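PDB 5GV3: lysosome-associated membrane glycoprotein 2 from Mus musculus, which contributes to lysosome biogenesis and autophagy and aids lysosomal acidification by directly inhibiting the proton channel TMEM175; this chain is its first lumenal domain. Local coordinates for residues F22-E27 with T134-K139; D85-Y90 with V106-N111; S127-N132 with W141-Q146; W18-T23 with I38-K43. All coordinates share one frame; numbering follows the deposited sequence.

Contact 1: F22-E27 with T134-K139; sequences FTITYE and TPVVQK. With NAG (2-acetamido-2-deoxy-beta-D-glucopyranose), chain P; NAG (2-acetamido-2-deoxy-beta-D-glucopyranose), chain M.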
# COMPACT_ATOMS: atom_id res chain seq x y z
N PHE A 22 7.65 -5.47 -3.15
CA PHE A 22 7.04 -5.93 -4.40
C PHE A 22 8.01 -6.72 -5.24
O PHE A 22 9.08 -6.23 -5.60
CB PHE A 22 6.54 -4.73 -5.21
CG PHE A 22 5.55 -3.88 -4.47
CD1 PHE A 22 4.27 -4.33 -4.23
CD2 PHE A 22 5.91 -2.63 -4.00
CE1 PHE A 22 3.36 -3.55 -3.54
CE2 PHE A 22 5.01 -1.84 -3.31
CZ PHE A 22 3.74 -2.30 -3.07
N THR A 23 7.65 -7.96 -5.53
CA THR A 23 8.48 -8.80 -6.37
C THR A 23 7.93 -8.74 -7.79
O THR A 23 6.84 -9.22 -8.06
CB THR A 23 8.52 -10.24 -5.85
OG1 THR A 23 8.93 -10.23 -4.48
CG2 THR A 23 9.51 -11.07 -6.65
N ILE A 24 8.69 -8.10 -8.68
CA ILE A 24 8.22 -7.85 -10.05
C ILE A 24 9.01 -8.63 -11.09
O ILE A 24 10.25 -8.58 -11.11
CB ILE A 24 8.28 -6.35 -10.40
CG1 ILE A 24 7.48 -5.53 -9.38
CG2 ILE A 24 7.77 -6.11 -11.83
CD1 ILE A 24 7.61 -4.04 -9.57
N THR A 25 8.30 -9.35 -11.95
CA THR A 25 8.92 -10.01 -13.09
C THR A 25 8.64 -9.20 -14.34
O THR A 25 7.49 -8.90 -14.64
CB THR A 25 8.39 -11.45 -13.28
OG1 THR A 25 8.58 -12.20 -12.07
CG2 THR A 25 9.13 -12.15 -14.43
N TYR A 26 9.69 -8.85 -15.08
CA TYR A 26 9.51 -8.10 -16.32
C TYR A 26 10.31 -8.74 -17.45
O TYR A 26 11.30 -9.43 -17.22
CB TYR A 26 9.92 -6.64 -16.13
CG TYR A 26 11.36 -6.44 -15.72
CD1 TYR A 26 11.75 -6.58 -14.39
CD2 TYR A 26 12.31 -6.06 -16.64
CE1 TYR A 26 13.06 -6.39 -14.01
CE2 TYR A 26 13.63 -5.85 -16.27
CZ TYR A 26 14.00 -6.01 -14.95
OH TYR A 26 15.31 -5.81 -14.57
N GLU A 27 9.90 -8.47 -18.69
CA GLU A 27 10.57 -9.07 -19.84
C GLU A 27 11.89 -8.36 -20.15
O GLU A 27 11.98 -7.14 -20.16
CB GLU A 27 9.67 -9.03 -21.08
CG GLU A 27 10.33 -9.64 -22.32
CD GLU A 27 9.43 -9.62 -23.55
OE1 GLU A 27 8.29 -9.14 -23.46
OE2 GLU A 27 9.88 -10.10 -24.61
N THR A 134 0.27 -11.88 -10.59
CA THR A 134 1.17 -12.03 -11.74
C THR A 134 1.07 -10.86 -12.72
O THR A 134 -0.04 -10.51 -13.15
CB THR A 134 0.88 -13.35 -12.48
OG1 THR A 134 1.06 -14.45 -11.57
CG2 THR A 134 1.78 -13.52 -13.69
N PRO A 135 2.21 -10.25 -13.09
CA PRO A 135 3.60 -10.59 -12.77
C PRO A 135 4.13 -9.97 -11.48
O PRO A 135 5.34 -9.81 -11.36
CB PRO A 135 4.36 -10.02 -13.96
CG PRO A 135 3.60 -8.78 -14.28
CD PRO A 135 2.14 -9.07 -13.97
N VAL A 136 3.26 -9.64 -10.54
CA VAL A 136 3.71 -8.97 -9.32
C VAL A 136 3.29 -9.71 -8.06
O VAL A 136 2.12 -10.04 -7.88
CB VAL A 136 3.18 -7.53 -9.24
CG1 VAL A 136 3.65 -6.86 -7.97
CG2 VAL A 136 3.62 -6.72 -10.47
N VAL A 137 4.25 -9.99 -7.18
CA VAL A 137 3.93 -10.51 -5.86
C VAL A 137 4.02 -9.38 -4.83
O VAL A 137 5.10 -8.81 -4.63
CB VAL A 137 4.85 -11.67 -5.47
CG1 VAL A 137 4.63 -12.08 -4.02
CG2 VAL A 137 4.63 -12.85 -6.40
N GLN A 138 2.89 -9.05 -4.21
CA GLN A 138 2.84 -7.99 -3.21
C GLN A 138 2.85 -8.56 -1.80
O GLN A 138 2.11 -9.49 -1.48
CB GLN A 138 1.59 -7.13 -3.41
CG GLN A 138 1.44 -6.61 -4.84
CD GLN A 138 0.18 -5.81 -5.06
OE1 GLN A 138 -0.60 -5.59 -4.13
NE2 GLN A 138 -0.04 -5.38 -6.30
N LYS A 139 3.73 -8.03 -0.95
CA LYS A 139 3.78 -8.44 0.45
C LYS A 139 3.60 -7.24 1.38
O LYS A 139 4.24 -6.21 1.20
CB LYS A 139 5.09 -9.18 0.75
CG LYS A 139 5.19 -10.56 0.11
CD LYS A 139 6.48 -11.25 0.52
CE LYS A 139 6.59 -12.65 -0.07
NZ LYS A 139 5.52 -13.54 0.46
C1 NAG P . 8.61 -13.25 -19.98
C2 NAG P . 7.47 -12.23 -19.93
C3 NAG P . 6.50 -12.44 -21.09
C4 NAG P . 7.24 -12.47 -22.42
C5 NAG P . 8.34 -13.52 -22.37
C6 NAG P . 9.17 -13.58 -23.63
C7 NAG P . 7.00 -11.53 -17.62
C8 NAG P . 6.15 -11.77 -16.41
N2 NAG P . 6.75 -12.33 -18.67
O3 NAG P . 5.55 -11.38 -21.09
O4 NAG P . 6.34 -12.78 -23.47
O5 NAG P . 9.24 -13.21 -21.29
O6 NAG P . 10.42 -14.20 -23.37
O7 NAG P . 7.87 -10.67 -17.64
C1 NAG M . 10.15 -8.90 1.35
C2 NAG M . 11.59 -9.18 1.80
C3 NAG M . 11.70 -10.61 2.33
C4 NAG M . 10.65 -10.86 3.40
C5 NAG M . 9.26 -10.51 2.88
C6 NAG M . 8.19 -10.62 3.93
C7 NAG M . 13.45 -7.97 0.75
C8 NAG M . 14.35 -7.88 -0.45
N2 NAG M . 12.54 -8.95 0.73
O3 NAG M . 13.00 -10.81 2.88
O4 NAG M . 10.68 -12.23 3.79
O5 NAG M . 9.25 -9.15 2.43
O6 NAG M . 8.37 -9.62 4.93
O7 NAG M . 13.53 -7.18 1.69
O HOH W 1 7.08 -9.21 -2.70
O HOH W 2 7.18 -11.52 -9.86
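Phe22 meets Gln138 with the edge of its ring: CD1 lies 3.7 Å from Gln138 CG, and ring and amide planes stand 89° apart. Phe22 lies on the face that also holds Ile24 and Val136; its CG is anti to the carbonyl carbon, beside the backbone N (chi1 -58°). The glutamine offers its methylenes to the ring, while its OE1 is hydrogen-bonded to Tyr140 OH. There Ile24 and Val136 lie side by side, CG1 of the first 4.2 Å from CG2 of the second; beta-branched residues suit extended strands. Thr23 and Val137 occupy the other, wetter face, their CB atoms 4.0 Å apart, and two backbone bonds join them, Thr23 N to Val137 O and Val137 N to Thr23 O, each 2.8 Å. Thr23 OG1 bonds to Thr37 and to a water that donates to Val137 O. Pro135, after a cis peptide bond, ends the pairing: its O accepts Thr25 N at 3.1 Å, and its CB touches C8 of an N-acetylglucosamine. A second water bridges Thr23 O, Thr25 OG1 and Pro135 O; Thr25 OG1 also hydrogen-bonds Thr35 OG1. This is a regular antiparallel ladder within the larger sheet, consistent with the beta-prism fold of LAMP domains.

Contact 2: D85-Y90 with V106-N111; sequences DIVLSY and VHTVKN. With NAG (2-acetamido-2-deoxy-beta-D-glucopyranose), chain O.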
# COMPACT_ATOMS: atom_id res chain seq x y z
N ASP A 85 -9.26 -0.97 -3.77
CA ASP A 85 -8.53 -0.36 -4.88
C ASP A 85 -7.04 -0.20 -4.61
O ASP A 85 -6.48 0.87 -4.85
CB ASP A 85 -9.11 1.01 -5.23
CG ASP A 85 -10.56 0.95 -5.64
OD1 ASP A 85 -10.94 0.03 -6.39
OD2 ASP A 85 -11.33 1.82 -5.21
N ILE A 86 -6.40 -1.24 -4.11
CA ILE A 86 -4.97 -1.20 -3.96
C ILE A 86 -4.35 -1.31 -5.34
O ILE A 86 -4.63 -2.25 -6.09
CB ILE A 86 -4.45 -2.33 -3.06
CG1 ILE A 86 -5.08 -2.24 -1.67
CG2 ILE A 86 -2.92 -2.27 -2.95
CD1 ILE A 86 -4.75 -3.41 -0.77
N VAL A 87 -3.55 -0.31 -5.71
CA VAL A 87 -2.96 -0.26 -7.04
C VAL A 87 -1.47 0.02 -6.98
O VAL A 87 -1.01 0.92 -6.27
CB VAL A 87 -3.63 0.83 -7.89
CG1 VAL A 87 -2.90 1.00 -9.21
CG2 VAL A 87 -5.09 0.50 -8.13
N LEU A 88 -0.71 -0.77 -7.73
CA LEU A 88 0.72 -0.55 -7.90
C LEU A 88 1.01 -0.16 -9.34
O LEU A 88 0.53 -0.80 -10.28
CB LEU A 88 1.51 -1.81 -7.53
CG LEU A 88 3.02 -1.75 -7.72
CD1 LEU A 88 3.65 -0.93 -6.62
CD2 LEU A 88 3.62 -3.15 -7.75
N SER A 89 1.78 0.91 -9.52
CA SER A 89 2.23 1.30 -10.86
C SER A 89 3.75 1.29 -10.89
O SER A 89 4.40 1.86 -10.01
CB SER A 89 1.70 2.67 -11.26
OG SER A 89 0.29 2.68 -11.24
N TYR A 90 4.31 0.62 -11.88
CA TYR A 90 5.76 0.60 -12.01
C TYR A 90 6.20 0.94 -13.43
O TYR A 90 5.51 0.63 -14.40
CB TYR A 90 6.34 -0.74 -11.55
CG TYR A 90 5.88 -1.97 -12.29
CD1 TYR A 90 4.71 -2.62 -11.93
CD2 TYR A 90 6.63 -2.51 -13.32
CE1 TYR A 90 4.29 -3.76 -12.58
CE2 TYR A 90 6.22 -3.65 -13.99
CZ TYR A 90 5.05 -4.27 -13.61
OH TYR A 90 4.64 -5.41 -14.28
N VAL A 106 4.70 2.75 -18.17
CA VAL A 106 4.10 2.35 -16.91
C VAL A 106 3.26 1.10 -17.05
O VAL A 106 2.53 0.93 -18.02
CB VAL A 106 3.23 3.50 -16.35
CG1 VAL A 106 2.53 3.08 -15.06
CG2 VAL A 106 4.10 4.71 -16.12
N HIS A 107 3.40 0.19 -16.09
CA HIS A 107 2.47 -0.90 -15.99
C HIS A 107 1.73 -0.81 -14.67
O HIS A 107 2.28 -0.37 -13.66
CB HIS A 107 3.16 -2.26 -16.14
CG HIS A 107 3.80 -2.47 -17.47
ND1 HIS A 107 3.06 -2.56 -18.64
CD2 HIS A 107 5.09 -2.69 -17.83
CE1 HIS A 107 3.87 -2.77 -19.66
NE2 HIS A 107 5.10 -2.87 -19.20
N THR A 108 0.47 -1.22 -14.68
CA THR A 108 -0.39 -1.09 -13.51
C THR A 108 -1.00 -2.43 -13.16
O THR A 108 -1.52 -3.14 -14.01
CB THR A 108 -1.51 -0.06 -13.77
OG1 THR A 108 -0.93 1.20 -14.13
CG2 THR A 108 -2.36 0.13 -12.53
N VAL A 109 -0.87 -2.82 -11.90
CA VAL A 109 -1.49 -4.05 -11.44
C VAL A 109 -2.54 -3.69 -10.41
O VAL A 109 -2.30 -2.87 -9.52
CB VAL A 109 -0.46 -5.03 -10.85
CG1 VAL A 109 -1.14 -6.30 -10.39
CG2 VAL A 109 0.60 -5.33 -11.90
N LYS A 110 -3.72 -4.28 -10.55
CA LYS A 110 -4.81 -3.99 -9.65
C LYS A 110 -5.03 -5.15 -8.68
O LYS A 110 -4.91 -6.32 -9.06
CB LYS A 110 -6.07 -3.67 -10.45
CG LYS A 110 -7.01 -2.67 -9.79
CD LYS A 110 -8.05 -2.19 -10.80
CE LYS A 110 -7.40 -1.32 -11.88
NZ LYS A 110 -8.39 -0.59 -12.71
N ASN A 111 -5.37 -4.83 -7.44
CA ASN A 111 -5.63 -5.83 -6.42
C ASN A 111 -7.12 -5.92 -6.18
O ASN A 111 -7.77 -4.91 -5.90
CB ASN A 111 -4.88 -5.45 -5.13
CG ASN A 111 -4.86 -6.58 -4.11
OD1 ASN A 111 -5.85 -7.28 -3.92
ND2 ASN A 111 -3.72 -6.74 -3.44
C1 NAG O . -10.77 4.81 -5.23
C2 NAG O . -12.10 5.56 -5.18
C3 NAG O . -12.33 6.30 -6.50
C4 NAG O . -11.11 7.14 -6.86
C5 NAG O . -9.85 6.29 -6.79
C6 NAG O . -8.57 7.05 -7.04
C7 NAG O . -14.42 5.01 -4.54
C8 NAG O . -15.41 3.90 -4.31
N2 NAG O . -13.20 4.63 -4.91
O3 NAG O . -13.49 7.11 -6.41
O4 NAG O . -11.25 7.68 -8.17
O5 NAG O . -9.73 5.72 -5.48
O6 NAG O . -7.44 6.25 -6.71
O7 NAG O . -14.72 6.19 -4.39
O HOH W 3 -7.62 -3.68 -3.68
O HOH W 4 -2.51 -3.82 -6.61
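The Tyr90 ring has His107 CB over one face, 3.7 Å above the plane and displaced toward the rim, and Val109 CG2 at its edge, 4.1 Å from CE1. The imidazole and phenol planes are oblique, inclined at 55°, with His107 CD2 4.1 Å from Tyr90 CE2. Tyr90 CG sits between its own backbone N and carbonyl carbon (chi1 60°). The outer atoms of the ring reach His107 and Val109 on the neighbouring strand, and the large flat side chain takes a methylene on its face and a methyl at its edge. Beneath it, Tyr90 and His107 exchange two backbone hydrogen bonds, and Leu88 and Val109 form the next such pair. Strands 81-91 and 106-117 thus make the edge pairing of a four-stranded antiparallel sheet, whose Leu88, Tyr90 and Val109 side chains turn inward against Val136 of the other sheet.

The opposite face carries Val87, Ser89, Thr108 and Lys110. Here Val87 CG1 presses on Thr108 CG2 at 3.5 Å, tighter than usual for two carbons, and Ser89 OG meets Thr108 OG1 in a weak hydrogen bond, also of 3.5 Å. Short hydroxyl side chains suit this more exposed surface. Asn111 N donates to Ile86 O at 3.0 Å, and a water donates to that oxygen and to Val109 O. Asn111 CB rests 3.8 Å from Ile86 CB, while its OD1 accepts from Glu113 N. At this same end, Asp85 OD2 accepts from Asn73 ND2 and, weakly, from N2 of an N-acetylglucosamine.

Contact 3: S127-N132 with W141-Q146; sequences SVLTYN and WGIHLQ. With NAG (2-acetamido-2-deoxy-beta-D-glucopyranose), chain M.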
# COMPACT_ATOMS: atom_id res chain seq x y z
N SER A 127 1.79 -9.59 10.92
CA SER A 127 2.04 -10.71 9.95
C SER A 127 2.05 -10.36 8.45
O SER A 127 1.42 -9.40 8.00
CB SER A 127 1.03 -11.85 10.13
OG SER A 127 0.91 -12.25 11.48
N VAL A 128 2.71 -11.20 7.66
CA VAL A 128 2.86 -10.99 6.22
C VAL A 128 1.64 -11.39 5.39
O VAL A 128 1.31 -12.56 5.28
CB VAL A 128 4.09 -11.76 5.68
CG1 VAL A 128 4.20 -11.63 4.14
CG2 VAL A 128 5.36 -11.26 6.35
N LEU A 129 0.98 -10.40 4.80
CA LEU A 129 -0.10 -10.68 3.86
C LEU A 129 0.49 -10.72 2.44
O LEU A 129 1.16 -9.78 2.01
CB LEU A 129 -1.22 -9.64 3.97
CG LEU A 129 -1.70 -9.42 5.42
CD1 LEU A 129 -2.81 -8.38 5.50
CD2 LEU A 129 -2.13 -10.73 6.05
N THR A 130 0.28 -11.84 1.75
CA THR A 130 0.83 -12.02 0.40
C THR A 130 -0.27 -12.07 -0.64
O THR A 130 -1.25 -12.81 -0.48
CB THR A 130 1.67 -13.31 0.29
OG1 THR A 130 2.69 -13.32 1.30
CG2 THR A 130 2.34 -13.40 -1.08
N TYR A 131 -0.12 -11.28 -1.70
CA TYR A 131 -1.06 -11.30 -2.81
C TYR A 131 -0.33 -11.60 -4.10
O TYR A 131 0.51 -10.82 -4.56
CB TYR A 131 -1.82 -9.97 -2.88
CG TYR A 131 -2.60 -9.69 -1.62
CD1 TYR A 131 -2.01 -9.03 -0.56
CD2 TYR A 131 -3.92 -10.10 -1.49
CE1 TYR A 131 -2.71 -8.78 0.61
CE2 TYR A 131 -4.63 -9.86 -0.33
CZ TYR A 131 -4.02 -9.20 0.72
OH TYR A 131 -4.71 -8.94 1.88
N ASN A 132 -0.63 -12.75 -4.68
CA ASN A 132 -0.00 -13.16 -5.93
C ASN A 132 -0.76 -12.58 -7.12
O ASN A 132 -1.79 -13.11 -7.53
CB ASN A 132 0.07 -14.68 -6.01
CG ASN A 132 0.78 -15.28 -4.81
OD1 ASN A 132 2.01 -15.32 -4.75
ND2 ASN A 132 0.00 -15.74 -3.83
N TRP A 141 3.12 -6.18 5.67
CA TRP A 141 3.20 -6.63 7.07
C TRP A 141 3.46 -5.49 8.06
O TRP A 141 3.63 -4.33 7.67
CB TRP A 141 4.28 -7.71 7.22
CG TRP A 141 5.72 -7.22 7.13
CD1 TRP A 141 6.56 -6.95 8.18
CD2 TRP A 141 6.48 -6.97 5.93
NE1 TRP A 141 7.79 -6.55 7.71
CE2 TRP A 141 7.76 -6.55 6.34
CE3 TRP A 141 6.19 -7.06 4.57
CZ2 TRP A 141 8.76 -6.21 5.41
CZ3 TRP A 141 7.17 -6.72 3.65
CH2 TRP A 141 8.44 -6.31 4.08
N GLY A 142 3.48 -5.82 9.35
CA GLY A 142 3.74 -4.84 10.40
C GLY A 142 2.71 -3.73 10.38
O GLY A 142 3.03 -2.57 10.61
N ILE A 143 1.46 -4.10 10.11
CA ILE A 143 0.40 -3.14 9.84
C ILE A 143 -0.30 -2.65 11.10
O ILE A 143 -0.80 -3.46 11.88
CB ILE A 143 -0.67 -3.74 8.90
CG1 ILE A 143 -0.02 -4.19 7.59
CG2 ILE A 143 -1.81 -2.75 8.66
CD1 ILE A 143 -0.92 -5.09 6.73
N HIS A 144 -0.30 -1.34 11.31
CA HIS A 144 -1.15 -0.70 12.31
C HIS A 144 -1.93 0.39 11.59
O HIS A 144 -1.35 1.39 11.18
CB HIS A 144 -0.32 -0.12 13.46
CG HIS A 144 0.38 -1.17 14.27
ND1 HIS A 144 1.55 -1.77 13.85
CD2 HIS A 144 0.04 -1.77 15.43
CE1 HIS A 144 1.93 -2.66 14.75
NE2 HIS A 144 1.03 -2.69 15.71
N LEU A 145 -3.23 0.20 11.45
CA LEU A 145 -4.00 1.10 10.59
C LEU A 145 -5.32 1.57 11.20
O LEU A 145 -6.04 0.79 11.81
CB LEU A 145 -4.28 0.40 9.26
CG LEU A 145 -5.23 1.10 8.28
CD1 LEU A 145 -4.66 2.43 7.85
CD2 LEU A 145 -5.45 0.21 7.07
N GLN A 146 -5.60 2.86 11.03
CA GLN A 146 -6.95 3.37 11.28
C GLN A 146 -7.27 4.53 10.35
O GLN A 146 -6.64 5.58 10.38
CB GLN A 146 -7.14 3.81 12.73
CG GLN A 146 -8.60 4.22 13.00
CD GLN A 146 -8.86 4.67 14.43
OE1 GLN A 146 -7.94 4.91 15.21
NE2 GLN A 146 -10.14 4.78 14.77
C1 NAG M . 10.15 -8.90 1.35
C2 NAG M . 11.59 -9.18 1.80
C3 NAG M . 11.70 -10.61 2.33
C4 NAG M . 10.65 -10.86 3.40
C5 NAG M . 9.26 -10.51 2.88
C6 NAG M . 8.19 -10.62 3.93
C7 NAG M . 13.45 -7.97 0.75
C8 NAG M . 14.35 -7.88 -0.45
N2 NAG M . 12.54 -8.95 0.73
O3 NAG M . 13.00 -10.81 2.88
O4 NAG M . 10.68 -12.23 3.79
O5 NAG M . 9.25 -9.15 2.43
O6 NAG M . 8.37 -9.62 4.93
O7 NAG M . 13.53 -7.18 1.69
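Trp141 leans on Ser127 and Val128 from its first side-chain atom. CB lies 3.4 Å from Ser127 O and 3.8 Å from Val128 CG2. CG, placed between the backbone N and the carbonyl carbon (chi1 73°), comes within 4.1 Å of the same valine methyl, which approaches the ring obliquely. Farther out the indole leaves the protein segment and meets sugar: O6 of the N-acetylglucosamine on Asn21 stands 3.1 Å above the ring plane, nearly equidistant from the six carbons of the benzo ring. At the tip, CH2 is 3.4 Å from the sugar's ring oxygen O5. A broad aromatic face is well suited to receive a glycan, and Val128 CG2 also touches the sugar at O6, so both border it.

No hydrogen bond crosses between the two segments; their backbones meet in a CA-H...O contact of Trp141 CA to Ser127 O. Next along the chain, Leu129 and Ile143 cross at about a right angle and join CD1 to CD1 at 4.0 Å. Between Trp141 and Ile143 the chain turns a corner at Gly142, whose phi of 59° is easy for a residue without CB; Gly142 and Ile143 both face Cys125 in a G1 beta bulge. The contact lies where the hairpin of strands 129-133 and 136-146 splays apart: strand 11-28 packs Glu19 and Asn21 against Trp141 and Trp18 against Ile143, while strand 122-125 takes over the pairing.

Contact 4: W18-T23 with I38-K43; sequences WEMNFT and IAVPDK. With ZN (zinc ion), chain E; NAG (2-acetamido-2-deoxy-beta-D-glucopyranose), chain M.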
# COMPACT_ATOMS: atom_id res chain seq x y z
N TRP A 18 3.09 0.51 8.46
CA TRP A 18 3.21 -0.78 7.78
C TRP A 18 4.50 -0.92 6.98
O TRP A 18 5.24 0.05 6.79
CB TRP A 18 2.00 -1.00 6.85
CG TRP A 18 2.09 -0.28 5.53
CD1 TRP A 18 2.33 -0.85 4.33
CD2 TRP A 18 1.93 1.13 5.29
NE1 TRP A 18 2.33 0.10 3.35
CE2 TRP A 18 2.09 1.32 3.90
CE3 TRP A 18 1.67 2.24 6.09
CZ2 TRP A 18 2.00 2.58 3.30
CZ3 TRP A 18 1.59 3.49 5.50
CH2 TRP A 18 1.75 3.65 4.11
N GLU A 19 4.78 -2.14 6.53
CA GLU A 19 5.93 -2.41 5.67
C GLU A 19 5.46 -3.14 4.40
O GLU A 19 4.56 -3.96 4.45
CB GLU A 19 6.99 -3.24 6.41
CG GLU A 19 7.58 -2.52 7.64
CD GLU A 19 8.92 -3.10 8.11
OE1 GLU A 19 9.75 -3.45 7.25
OE2 GLU A 19 9.15 -3.19 9.34
N MET A 20 6.06 -2.83 3.26
CA MET A 20 5.70 -3.53 2.02
C MET A 20 6.86 -3.71 1.07
O MET A 20 7.79 -2.91 1.05
CB MET A 20 4.55 -2.79 1.32
CG MET A 20 4.83 -1.31 1.03
SD MET A 20 3.63 -0.46 -0.04
CE MET A 20 2.12 -0.93 0.68
N ASN A 21 6.84 -4.80 0.31
CA ASN A 21 7.78 -4.95 -0.79
C ASN A 21 7.06 -5.63 -1.97
O ASN A 21 5.97 -6.20 -1.81
CB ASN A 21 9.10 -5.64 -0.35
CG ASN A 21 8.97 -7.10 0.07
OD1 ASN A 21 8.03 -7.80 -0.28
ND2 ASN A 21 9.99 -7.56 0.81
N PHE A 22 7.65 -5.47 -3.15
CA PHE A 22 7.04 -5.93 -4.40
C PHE A 22 8.01 -6.72 -5.24
O PHE A 22 9.08 -6.23 -5.60
CB PHE A 22 6.54 -4.73 -5.21
CG PHE A 22 5.55 -3.88 -4.47
CD1 PHE A 22 4.27 -4.33 -4.23
CD2 PHE A 22 5.91 -2.63 -4.00
CE1 PHE A 22 3.36 -3.55 -3.54
CE2 PHE A 22 5.01 -1.84 -3.31
CZ PHE A 22 3.74 -2.30 -3.07
N THR A 23 7.65 -7.96 -5.53
CA THR A 23 8.48 -8.80 -6.37
C THR A 23 7.93 -8.74 -7.79
O THR A 23 6.84 -9.22 -8.06
CB THR A 23 8.52 -10.24 -5.85
OG1 THR A 23 8.93 -10.23 -4.48
CG2 THR A 23 9.51 -11.07 -6.65
N ILE A 38 11.51 -5.10 -4.82
CA ILE A 38 11.65 -3.72 -4.38
C ILE A 38 11.12 -3.55 -2.97
O ILE A 38 9.91 -3.59 -2.74
CB ILE A 38 10.88 -2.75 -5.28
CG1 ILE A 38 11.34 -2.86 -6.73
CG2 ILE A 38 11.03 -1.32 -4.78
CD1 ILE A 38 10.56 -1.98 -7.66
N ALA A 39 12.02 -3.35 -2.01
CA ALA A 39 11.59 -2.98 -0.67
C ALA A 39 11.39 -1.47 -0.64
O ALA A 39 12.28 -0.71 -0.99
CB ALA A 39 12.60 -3.42 0.38
N VAL A 40 10.20 -1.04 -0.24
CA VAL A 40 9.88 0.37 -0.20
C VAL A 40 10.47 0.94 1.08
O VAL A 40 10.01 0.60 2.17
CB VAL A 40 8.35 0.62 -0.25
CG1 VAL A 40 8.04 2.10 -0.14
CG2 VAL A 40 7.78 0.04 -1.54
N PRO A 41 11.50 1.78 0.96
CA PRO A 41 12.13 2.31 2.17
C PRO A 41 11.42 3.56 2.62
O PRO A 41 10.46 3.98 1.99
CB PRO A 41 13.54 2.64 1.70
CG PRO A 41 13.30 3.13 0.27
CD PRO A 41 12.13 2.32 -0.26
N ASP A 42 11.95 4.22 3.65
CA ASP A 42 11.38 5.48 4.03
C ASP A 42 12.41 6.51 3.63
O ASP A 42 13.55 6.48 4.08
CB ASP A 42 11.05 5.53 5.53
CG ASP A 42 10.22 6.75 5.90
OD1 ASP A 42 10.51 7.85 5.39
OD2 ASP A 42 9.26 6.59 6.69
N LYS A 43 11.93 7.43 2.81
CA LYS A 43 12.65 8.27 1.85
C LYS A 43 11.61 8.41 0.77
O LYS A 43 11.52 9.42 0.09
CB LYS A 43 13.95 7.65 1.30
CG LYS A 43 15.20 7.87 2.13
CD LYS A 43 15.57 9.34 2.22
CE LYS A 43 16.82 9.55 3.06
NZ LYS A 43 17.14 11.00 3.23
ZN ZN E . 10.87 -4.06 8.79
C1 NAG M . 10.15 -8.90 1.35
C2 NAG M . 11.59 -9.18 1.80
C3 NAG M . 11.70 -10.61 2.33
C4 NAG M . 10.65 -10.86 3.40
C5 NAG M . 9.26 -10.51 2.88
C6 NAG M . 8.19 -10.62 3.93
C7 NAG M . 13.45 -7.97 0.75
C8 NAG M . 14.35 -7.88 -0.45
N2 NAG M . 12.54 -8.95 0.73
O3 NAG M . 13.00 -10.81 2.88
O4 NAG M . 10.68 -12.23 3.79
O5 NAG M . 9.25 -9.15 2.43
O6 NAG M . 8.37 -9.62 4.93
O7 NAG M . 13.53 -7.18 1.69
O HOH W 5 8.38 -0.83 3.58
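Phe22 and Ile38 form an antiparallel hydrogen-bonded pair, Ile38 N donating to Phe22 O at 2.8 Å and Phe22 N to Ile38 O at 3.0 Å. Val40 N makes a weak 3.3 Å bond to Met20 O, and a water accepts from Met20 N and donates to Val40 O.

Val40 CG2 is the apolar link. It touches Phe22 CE2 at 3.8 Å, and Met20 CG lies alongside at 4.1 Å; one branch of the valine meets both the aromatic ring and the flexible thioether chain. Asn21 faces the other way. Its CB packs 3.3 Å from Ile38 O, and its CG sits between the backbone N and the carbonyl carbon (chi1 67°). The amide carries the glycan: ND2 is covalently bonded to C1 of an N-acetylglucosamine. Ala39, the pair partner of Asn21, presents a small CB close to this sugar, 4.1 Å from its O7. Glu19, on the same surface, chelates a zinc ion through OE1 and OE2, both at 2.0 Å.

Strand 11-28 runs here between strand 32-39, its hairpin partner, and strand 136-146, which pairs with its other edge. Leu2 of strand 2-8 meets Met20 and Val40, and across the interior Phe64 of strand 59-64 covers Ile38 while Trp70 of strand 68-76 meets the Phe22 ring.

In the fold
From the N terminus, strand 11-28 opens contacts 4 and 1, which share Phe22 and Thr23. Contact 4 closes first, as the hairpin returns along 38-43. Contact 2 follows in series, closing the short loop from 85-90 to 106-111; it is nested within the much longer loop that contact 1 closes at 134-139. Contact 3 opens at 127-132 before that closure and ends at 141-146 after it, so contacts 1 and 3 cross. Contacts 1, 3 and 4 belong to the larger mixed sheet, contact 2 to the four-stranded one. The two sheets meet where Val136 packs on Val109, Ile24 on Tyr90, and Phe22 on Leu88.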